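Local coordinates for DUF115 domain-containing protein (Magnetospirillum magneticum AMB-1, PDB 5MU5) that probably glycosylates flagellin as a glycosyltransferase of the Maf family, which is involved in the formation of bacterial flagella, at residues I288-I291 with K292-D296; S307-L310 with L311-I315; T392-N395 with T396-A400; V496-E499 with N500-P503. One frame throughout, in Å; residues are numbered along the deposited sequence.

Contact 1. Residues I288-I291 with K292-D296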
loop_
_atom_site.group_PDB
_atom_site.type_symbol
_atom_site.label_atom_id
_atom_site.label_comp_id
_atom_site.label_asym_id
_atom_site.label_seq_id
_atom_site.Cartn_x
_atom_site.Cartn_y
_atom_site.Cartn_z
ATOM N N ILE A 288 32.288 15.867 -7.356
ATOM C CA ILE A 288 33.059 15.576 -6.151
ATOM C C ILE A 288 33.869 16.761 -5.676
ATOM O O ILE A 288 33.882 17.039 -4.472
ATOM C CB ILE A 288 33.992 14.350 -6.340
ATOM C CG1 ILE A 288 33.176 13.066 -6.241
ATOM C CG2 ILE A 288 35.079 14.282 -5.272
ATOM C CD1 ILE A 288 32.594 12.802 -4.861
ATOM N N GLU A 289 34.526 17.468 -6.592
ATOM C CA GLU A 289 35.358 18.596 -6.173
ATOM C C GLU A 289 34.542 19.734 -5.573
ATOM O O GLU A 289 34.986 20.373 -4.633
ATOM C CB GLU A 289 36.280 19.102 -7.300
ATOM C CG GLU A 289 37.419 18.133 -7.657
ATOM C CD GLU A 289 38.218 17.622 -6.437
ATOM O OE1 GLU A 289 38.555 18.425 -5.526
ATOM O OE2 GLU A 289 38.519 16.402 -6.382
ATOM N N VAL A 290 33.342 19.965 -6.094
ATOM C CA VAL A 290 32.490 21.031 -5.585
ATOM C C VAL A 290 31.962 20.674 -4.196
ATOM O O VAL A 290 31.871 21.519 -3.316
ATOM C CB VAL A 290 31.335 21.335 -6.561
ATOM C CG1 VAL A 290 30.355 22.344 -5.976
ATOM C CG2 VAL A 290 31.905 21.876 -7.859
ATOM N N ILE A 291 31.610 19.417 -4.004
ATOM C CA ILE A 291 31.130 18.975 -2.709
ATOM C C ILE A 291 32.263 19.146 -1.696
ATOM O O ILE A 291 32.052 19.611 -0.577
ATOM C CB ILE A 291 30.703 17.497 -2.738
ATOM C CG1 ILE A 291 29.510 17.303 -3.675
ATOM C CG2 ILE A 291 30.315 17.025 -1.345
ATOM C CD1 ILE A 291 29.173 15.853 -3.950
ATOM N N LYS A 292 33.466 18.770 -2.105
ATOM C CA LYS A 292 34.641 18.846 -1.238
ATOM C C LYS A 292 34.965 20.275 -0.847
ATOM O O LYS A 292 35.197 20.554 0.318
ATOM C CB LYS A 292 35.844 18.209 -1.910
ATOM C CG LYS A 292 37.011 18.014 -0.975
ATOM C CD LYS A 292 38.006 17.006 -1.519
ATOM C CE LYS A 292 39.048 16.724 -0.446
ATOM N NZ LYS A 292 40.126 15.838 -0.951
ATOM N N ALA A 293 34.926 21.170 -1.827
ATOM C CA ALA A 293 35.219 22.588 -1.614
ATOM C C ALA A 293 34.165 23.296 -0.772
ATOM O O ALA A 293 34.428 24.366 -0.245
ATOM C CB ALA A 293 35.359 23.297 -2.955
ATOM N N ASN A 294 32.991 22.699 -0.624
ATOM C CA ASN A 294 31.919 23.320 0.138
ATOM C C ASN A 294 31.535 22.614 1.442
ATOM O O ASN A 294 30.702 23.120 2.178
ATOM C CB ASN A 294 30.683 23.456 -0.755
ATOM C CG ASN A 294 30.828 24.568 -1.760
ATOM O OD1 ASN A 294 30.584 25.730 -1.449
ATOM N ND2 ASN A 294 31.223 24.221 -2.979
ATOM N N GLN A 295 32.142 21.475 1.748
ATOM C CA GLN A 295 31.709 20.701 2.903
ATOM C C GLN A 295 31.860 21.446 4.216
ATOM O O GLN A 295 31.168 21.124 5.189
ATOM C CB GLN A 295 32.423 19.352 2.994
ATOM C CG GLN A 295 33.865 19.431 3.442
ATOM C CD GLN A 295 34.479 18.059 3.543
ATOM O OE1 GLN A 295 33.945 17.186 4.206
ATOM N NE2 GLN A 295 35.604 17.858 2.879
ATOM N N ASP A 296 32.737 22.441 4.250
ATOM C CA ASP A 296 32.903 23.247 5.458
ATOM C C ASP A 296 31.682 24.140 5.798
ATOM O O ASP A 296 31.492 24.497 6.977
ATOM C CB ASP A 296 34.201 24.066 5.401
ATOM C CG ASP A 296 34.219 25.063 4.262
ATOM O OD1 ASP A 296 33.483 24.869 3.259
ATOM O OD2 ASP A 296 34.989 26.047 4.356
#
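Val290 meets Asn294 one turn further along helix 284-294, and it works through its carbonyl group and one methyl. Asn294 lies alongside it, the two side chains pointing the same way, and Asn294 ND2 donates to Val290 O at 2.8 Å in a nearly straight bond, with the oxygen almost in the amide plane. The chi1 of -75° makes this possible: Asn294 CG stands opposite its own carbonyl carbon and the amide is brought back along the helix. Asn294 ND2 also lies 3.6 Å from Val290 CG1. Asn294 N adds only a weak bond to Val290 O, so the side chain supplies the stronger grip on that oxygen. Ile291 O accepts Asn294 N at 3.2 Å, while the Ile291 side chain turns to Phe276. Lys292 N closes a regular helical bond to Ile288 O at 3.0 Å, and Lys292 CB rests 3.4 Å from that same Ile288 O. Beyond CG the lysine chain is extended, which carries NZ to Asn313 O. Here an asparagine side chain adds its amide to the backbone's weak hold on a carbonyl near the C-terminal end of the helix that joins strands 275-278 and 299-303, as part of a beta-alpha-beta unit.

Contact 2. Residues S307-L310 with L311-I315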
loop_
_atom_site.group_PDB
_atom_site.type_symbol
_atom_site.label_atom_id
_atom_site.label_comp_id
_atom_site.label_asym_id
_atom_site.label_seq_id
_atom_site.Cartn_x
_atom_site.Cartn_y
_atom_site.Cartn_z
ATOM N N SER A 307 28.318 6.824 0.942
ATOM C CA SER A 307 29.380 7.109 1.897
ATOM C C SER A 307 30.762 6.707 1.377
ATOM O O SER A 307 31.754 7.406 1.615
ATOM C CB SER A 307 29.080 6.402 3.224
ATOM O OG SER A 307 28.948 4.993 3.048
ATOM N N ARG A 308 30.806 5.608 0.633
ATOM C CA ARG A 308 32.056 5.107 0.071
ATOM C C ARG A 308 32.788 6.159 -0.762
ATOM O O ARG A 308 33.969 6.406 -0.540
ATOM C CB ARG A 308 31.792 3.844 -0.763
ATOM C CG ARG A 308 33.039 3.228 -1.334
ATOM C CD ARG A 308 32.769 1.884 -2.011
ATOM N NE ARG A 308 32.551 0.773 -1.070
ATOM C CZ ARG A 308 33.501 0.198 -0.320
ATOM N NH1 ARG A 308 34.763 0.635 -0.353
ATOM N NH2 ARG A 308 33.182 -0.808 0.484
ATOM N N VAL A 309 32.087 6.795 -1.697
ATOM C CA VAL A 309 32.710 7.778 -2.585
ATOM C C VAL A 309 33.048 9.087 -1.850
ATOM O O VAL A 309 34.066 9.724 -2.119
ATOM C CB VAL A 309 31.870 8.036 -3.870
ATOM C CG1 VAL A 309 30.517 8.680 -3.573
ATOM C CG2 VAL A 309 32.671 8.898 -4.850
ATOM N N LEU A 310 32.209 9.480 -0.907
ATOM C CA LEU A 310 32.499 10.656 -0.114
ATOM C C LEU A 310 33.764 10.406 0.699
ATOM O O LEU A 310 34.728 11.185 0.609
ATOM C CB LEU A 310 31.323 11.015 0.796
ATOM C CG LEU A 310 30.044 11.348 0.040
ATOM C CD1 LEU A 310 28.858 11.413 0.970
ATOM C CD2 LEU A 310 30.188 12.653 -0.713
ATOM N N LEU A 311 33.782 9.311 1.457
ATOM C CA LEU A 311 34.922 9.038 2.329
ATOM C C LEU A 311 36.225 8.800 1.563
ATOM O O LEU A 311 37.256 9.312 1.961
ATOM C CB LEU A 311 34.629 7.870 3.271
ATOM C CG LEU A 311 33.525 8.135 4.291
ATOM C CD1 LEU A 311 33.088 6.834 4.953
ATOM C CD2 LEU A 311 33.959 9.154 5.338
ATOM N N ALA A 312 36.182 8.049 0.467
ATOM C CA ALA A 312 37.385 7.832 -0.346
ATOM C C ALA A 312 37.977 9.156 -0.851
ATOM O O ALA A 312 39.164 9.242 -1.077
ATOM C CB ALA A 312 37.083 6.906 -1.517
ATOM N N ASN A 313 37.149 10.189 -1.015
ATOM C CA ASN A 313 37.620 11.518 -1.456
ATOM C C ASN A 313 37.861 12.521 -0.330
ATOM O O ASN A 313 38.035 13.714 -0.585
ATOM C CB ASN A 313 36.609 12.108 -2.446
ATOM C CG ASN A 313 36.609 11.383 -3.777
ATOM O OD1 ASN A 313 37.426 11.665 -4.638
ATOM N ND2 ASN A 313 35.673 10.469 -3.957
ATOM N N GLY A 314 37.856 12.044 0.910
ATOM C CA GLY A 314 38.075 12.899 2.053
ATOM C C GLY A 314 36.933 13.861 2.311
ATOM O O GLY A 314 37.151 15.031 2.620
ATOM N N ILE A 315 35.707 13.375 2.177
ATOM C CA ILE A 315 34.536 14.192 2.467
ATOM C C ILE A 315 33.863 13.554 3.658
ATOM O O ILE A 315 33.568 12.374 3.633
ATOM C CB ILE A 315 33.589 14.253 1.269
ATOM C CG1 ILE A 315 34.296 14.953 0.087
ATOM C CG2 ILE A 315 32.296 14.951 1.660
ATOM C CD1 ILE A 315 33.598 14.821 -1.263
#
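Leu310 and Ile315 cross obliquely, one branch of each meeting the other: Leu310 CD2 lies 3.9 Å from Ile315 CG2 and only slightly farther from Ile315 CD1. With chi1 at -64°, Ile315 sets CG2 anti to its backbone N and turns that methyl to the leucine. The backbone next to this pair ends helix 307-312 in a Schellman motif. Ile315 N reaches back to Leu310 O at 2.9 Å, and Gly314 N bonds to Leu311 O at 3.0 Å. Gly314 provides the positive phi that this reversal needs. Next to it, Asn313 is set at an angle to Val309. Its amide is turned so that Val309 O lies nearly in the amide plane, and Asn313 ND2 donates to Val309 O at 2.6 Å, close to straight. The same nitrogen is 3.5 Å from Val309 CG2, so one amide nitrogen serves both a polar and an apolar contact. Leu311 takes another direction: Leu311 CG sits 3.3 Å from Ser307 O, while Leu311 N bonds to that oxygen. The Leu311 side chain then packs on Pro317 and Phe342, whereas Leu310 lies against Ile300 and Ser302 of strand 299-303.

Contact 3. Residues T392-N395 with T396-A400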
loop_
_atom_site.group_PDB
_atom_site.type_symbol
_atom_site.label_atom_id
_atom_site.label_comp_id
_atom_site.label_asym_id
_atom_site.label_seq_id
_atom_site.Cartn_x
_atom_site.Cartn_y
_atom_site.Cartn_z
ATOM N N THR A 392 13.468 4.153 -1.226
ATOM C CA THR A 392 14.921 4.003 -1.066
ATOM C C THR A 392 15.532 5.067 -0.108
ATOM O O THR A 392 14.866 6.043 0.323
ATOM C CB THR A 392 15.605 4.051 -2.427
ATOM O OG1 THR A 392 15.342 5.321 -3.032
ATOM C CG2 THR A 392 15.033 2.956 -3.322
ATOM N N VAL A 393 16.812 4.869 0.196
ATOM C CA VAL A 393 17.508 5.631 1.230
ATOM C C VAL A 393 17.699 7.103 0.852
ATOM O O VAL A 393 17.830 7.969 1.720
ATOM C CB VAL A 393 18.835 4.935 1.629
ATOM C CG1 VAL A 393 19.824 4.898 0.461
ATOM C CG2 VAL A 393 19.449 5.589 2.868
ATOM N N THR A 394 17.660 7.382 -0.440
ATOM C CA THR A 394 17.689 8.756 -0.937
ATOM C C THR A 394 16.433 9.525 -0.538
ATOM O O THR A 394 16.496 10.742 -0.307
ATOM C CB THR A 394 17.858 8.766 -2.468
ATOM O OG1 THR A 394 19.210 8.377 -2.768
ATOM C CG2 THR A 394 17.661 10.113 -3.004
ATOM N N ASN A 395 15.303 8.814 -0.478
ATOM C CA ASN A 395 14.043 9.379 0.004
ATOM C C ASN A 395 14.175 9.678 1.480
ATOM O O ASN A 395 13.699 10.704 1.947
ATOM C CB ASN A 395 12.878 8.392 -0.178
ATOM C CG ASN A 395 12.657 8.024 -1.627
ATOM O OD1 ASN A 395 12.934 6.881 -2.075
ATOM N ND2 ASN A 395 12.216 9.007 -2.392
ATOM N N THR A 396 14.810 8.758 2.210
ATOM C CA THR A 396 14.985 8.887 3.660
ATOM C C THR A 396 15.785 10.123 3.992
ATOM O O THR A 396 15.414 10.880 4.873
ATOM C CB THR A 396 15.722 7.667 4.255
ATOM O OG1 THR A 396 15.149 6.451 3.745
ATOM C CG2 THR A 396 15.649 7.695 5.770
ATOM N N GLY A 397 16.881 10.335 3.271
ATOM C CA GLY A 397 17.718 11.514 3.503
ATOM C C GLY A 397 17.011 12.815 3.151
ATOM O O GLY A 397 17.115 13.796 3.860
ATOM N N THR A 398 16.280 12.828 2.055
ATOM C CA THR A 398 15.573 14.029 1.653
ATOM C C THR A 398 14.487 14.381 2.645
ATOM O O THR A 398 14.363 15.534 3.053
ATOM C CB THR A 398 14.964 13.829 0.280
ATOM O OG1 THR A 398 16.025 13.528 -0.634
ATOM C CG2 THR A 398 14.221 15.074 -0.162
ATOM N N THR A 399 13.706 13.392 3.063
ATOM C CA THR A 399 12.586 13.670 3.956
ATOM C C THR A 399 13.113 14.012 5.350
ATOM O O THR A 399 12.560 14.894 6.015
ATOM C CB THR A 399 11.523 12.534 3.991
ATOM O OG1 THR A 399 10.383 12.971 4.747
ATOM C CG2 THR A 399 12.055 11.282 4.649
ATOM N N ALA A 400 14.194 13.344 5.769
ATOM C CA ALA A 400 14.817 13.636 7.075
ATOM C C ALA A 400 15.305 15.067 7.087
ATOM O O ALA A 400 15.122 15.777 8.065
ATOM C CB ALA A 400 15.974 12.695 7.371
#
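A chi1 of -59° sets Thr398 OG1 opposite its own carbonyl carbon and swings the hydroxyl back over the preceding turn to Thr394, where OG1 donates to Thr394 O at 2.8 Å. Thr398 N bonds to the same oxygen at 3.2 Å, so one buried carbonyl is gripped by two donors of a single residue. With a valine in place of Thr398, Thr394 O would probably lose the hydroxyl bond and keep the longer one from the backbone N. Thr399 is turned otherwise, its OG1 anti to the backbone N and bonded to Asp387 O. This leaves Thr399 CG2 facing the preceding turn, 3.2 Å from Asn395 O, a carbonyl that also accepts Thr399 N at 2.9 Å. Thr396 CB approaches Val393 O to 3.3 Å, while its hydroxyl bonds to Ser389 O. At the start of the helix, Asn395 folds back so that OD1 receives Thr392 N at 2.9 Å, in the carbonyl plane and on a lone pair. Asn395 ND2 bonds to Thr472 O of helix 467-482. The Thr392-Asn395 pair corresponds to one half of a capping box at the first turn of helix 393-404; the Thr392 side chain makes no capping bond in return.

Contact 4. Residues V496-E499 with N500-P503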
loop_
_atom_site.group_PDB
_atom_site.type_symbol
_atom_site.label_atom_id
_atom_site.label_comp_id
_atom_site.label_asym_id
_atom_site.label_seq_id
_atom_site.Cartn_x
_atom_site.Cartn_y
_atom_site.Cartn_z
ATOM N N VAL A 496 17.562 11.585 -14.031
ATOM C CA VAL A 496 16.197 12.010 -14.326
ATOM C C VAL A 496 15.841 13.372 -13.740
ATOM O O VAL A 496 16.381 13.791 -12.714
ATOM C CB VAL A 496 15.096 11.066 -13.772
ATOM C CG1 VAL A 496 15.202 9.686 -14.355
ATOM C CG2 VAL A 496 15.092 11.034 -12.245
ATOM N N MET A 497 14.883 14.016 -14.390
ATOM C CA MET A 497 14.247 15.218 -13.887
ATOM C C MET A 497 13.364 14.831 -12.682
ATOM O O MET A 497 12.553 13.892 -12.739
ATOM C CB MET A 497 13.362 15.830 -14.994
ATOM C CG MET A 497 12.691 17.146 -14.612
ATOM S SD MET A 497 13.887 18.486 -14.346
ATOM C CE MET A 497 14.076 18.989 -16.069
ATOM N N ILE A 498 13.535 15.545 -11.581
ATOM C CA ILE A 498 12.720 15.357 -10.396
ATOM C C ILE A 498 11.838 16.606 -10.222
ATOM O O ILE A 498 12.336 17.732 -10.252
ATOM C CB ILE A 498 13.609 15.154 -9.164
ATOM C CG1 ILE A 498 14.569 13.976 -9.402
ATOM C CG2 ILE A 498 12.765 14.928 -7.929
ATOM C CD1 ILE A 498 15.697 13.876 -8.395
ATOM N N GLU A 499 10.533 16.408 -10.090
ATOM C CA GLU A 499 9.608 17.516 -9.826
ATOM C C GLU A 499 10.014 18.294 -8.581
ATOM O O GLU A 499 10.548 17.729 -7.622
ATOM C CB GLU A 499 8.181 17.007 -9.544
ATOM C CG GLU A 499 7.446 16.418 -10.717
ATOM C CD GLU A 499 6.052 15.922 -10.336
ATOM O OE1 GLU A 499 5.227 16.726 -9.843
ATOM O OE2 GLU A 499 5.763 14.725 -10.546
ATOM N N ASN A 500 9.679 19.577 -8.590
ATOM C CA ASN A 500 9.958 20.492 -7.507
ATOM C C ASN A 500 11.438 20.730 -7.235
ATOM O O ASN A 500 11.806 21.106 -6.125
ATOM C CB ASN A 500 9.222 20.036 -6.265
ATOM C CG ASN A 500 7.736 20.100 -6.447
ATOM O OD1 ASN A 500 7.233 21.127 -6.811
ATOM N ND2 ASN A 500 7.037 19.021 -6.178
ATOM N N THR A 501 12.271 20.529 -8.252
ATOM C CA THR A 501 13.710 20.782 -8.157
ATOM C C THR A 501 14.100 21.602 -9.353
ATOM O O THR A 501 13.426 21.538 -10.363
ATOM C CB THR A 501 14.564 19.480 -8.213
ATOM O OG1 THR A 501 14.456 18.886 -9.513
ATOM C CG2 THR A 501 14.130 18.498 -7.185
ATOM N N ARG A 502 15.175 22.374 -9.256
ATOM C CA ARG A 502 15.673 23.110 -10.415
ATOM C C ARG A 502 17.005 22.505 -10.827
ATOM O O ARG A 502 17.862 22.283 -10.004
ATOM C CB ARG A 502 15.841 24.603 -10.128
ATOM C CG ARG A 502 14.669 25.475 -10.559
ATOM C CD ARG A 502 15.090 26.929 -10.805
ATOM N NE ARG A 502 15.628 27.560 -9.598
ATOM C CZ ARG A 502 14.895 28.038 -8.587
ATOM N NH1 ARG A 502 13.566 27.962 -8.619
ATOM N NH2 ARG A 502 15.490 28.588 -7.526
ATOM N N PRO A 503 17.175 22.207 -12.106
ATOM C CA PRO A 503 18.470 21.725 -12.561
ATOM C C PRO A 503 19.544 22.750 -12.259
ATOM O O PRO A 503 19.298 23.929 -12.382
ATOM C CB PRO A 503 18.285 21.628 -14.081
ATOM C CG PRO A 503 16.821 21.410 -14.258
ATOM C CD PRO A 503 16.162 22.196 -13.174
HETATM O O HOH W 1 15.510 17.394 -11.307
#
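The chain reverses through a type II beta turn from Ile498 to Thr501, with Asn500 at the positive phi (64°) that this turn asks of its third residue. Thr501 N makes only a weak turn bond to Ile498 O, and the stronger hold comes from the side chain: Thr501 OG1 donates to Ile498 O at a short 2.5 Å, somewhat tilted from the carbonyl plane. Its chi1 of 67° places OG1 between the backbone N and the carbonyl carbon, directed into the mouth of the turn. From there the hydroxyl also accepts a hydrogen bond from water 1 at 2.6 Å, and this water in turn takes Ile498 N at 2.7 Å. Backbone N and carbonyl of Ile498 are thus both tied to one threonine, one through water and one directly. The apolar branches meet as well, Thr501 CG2 lying 3.9 Å from Ile498 CG2. Were Thr501 replaced by alanine, water 1 would probably lose this acceptor, and Ile498 O would be likely to keep the weak backbone bond without its stronger hydroxyl partner. Farther from the turn, Met497 bends at chi2 and chi3 and lays its thioether end against the proline ring, Met497 SD and CE each 4.1 Å from Pro503 CG. The Asn500 amide bonds to Gly477 O through ND2 and to Arg484 through OD1. The turn lies between strands 488-491 and 502-503, the latter an outermost strand of the large mixed sheet. Ile498 packs on Leu476 of helix 467-482 and on Val414, and Thr501 on Asn491 and Ile480.

Contacts 1 and 2 lie at the C-terminal ends of successive helices connecting strands of the same mixed sheet, and they touch directly: Gln295 NE2 of contact 1 makes a probable hydrogen bond to Gly314 O in contact 2. Both are partly buried, and in each an asparagine amide takes a helix carbonyl, but the glycine reversal belongs to contact 2 alone. Contact 3 is the buried one, at the opposite kind of helix end, and combines one threonine hydroxyl bond to a helix carbonyl with an asparagine oxygen at the N-cap. Contact 4 is a surface turn, helped by water. Contacts 3 and 4 do not touch, their nearest atoms being about 7 Å apart, yet both pack on helix 467-482.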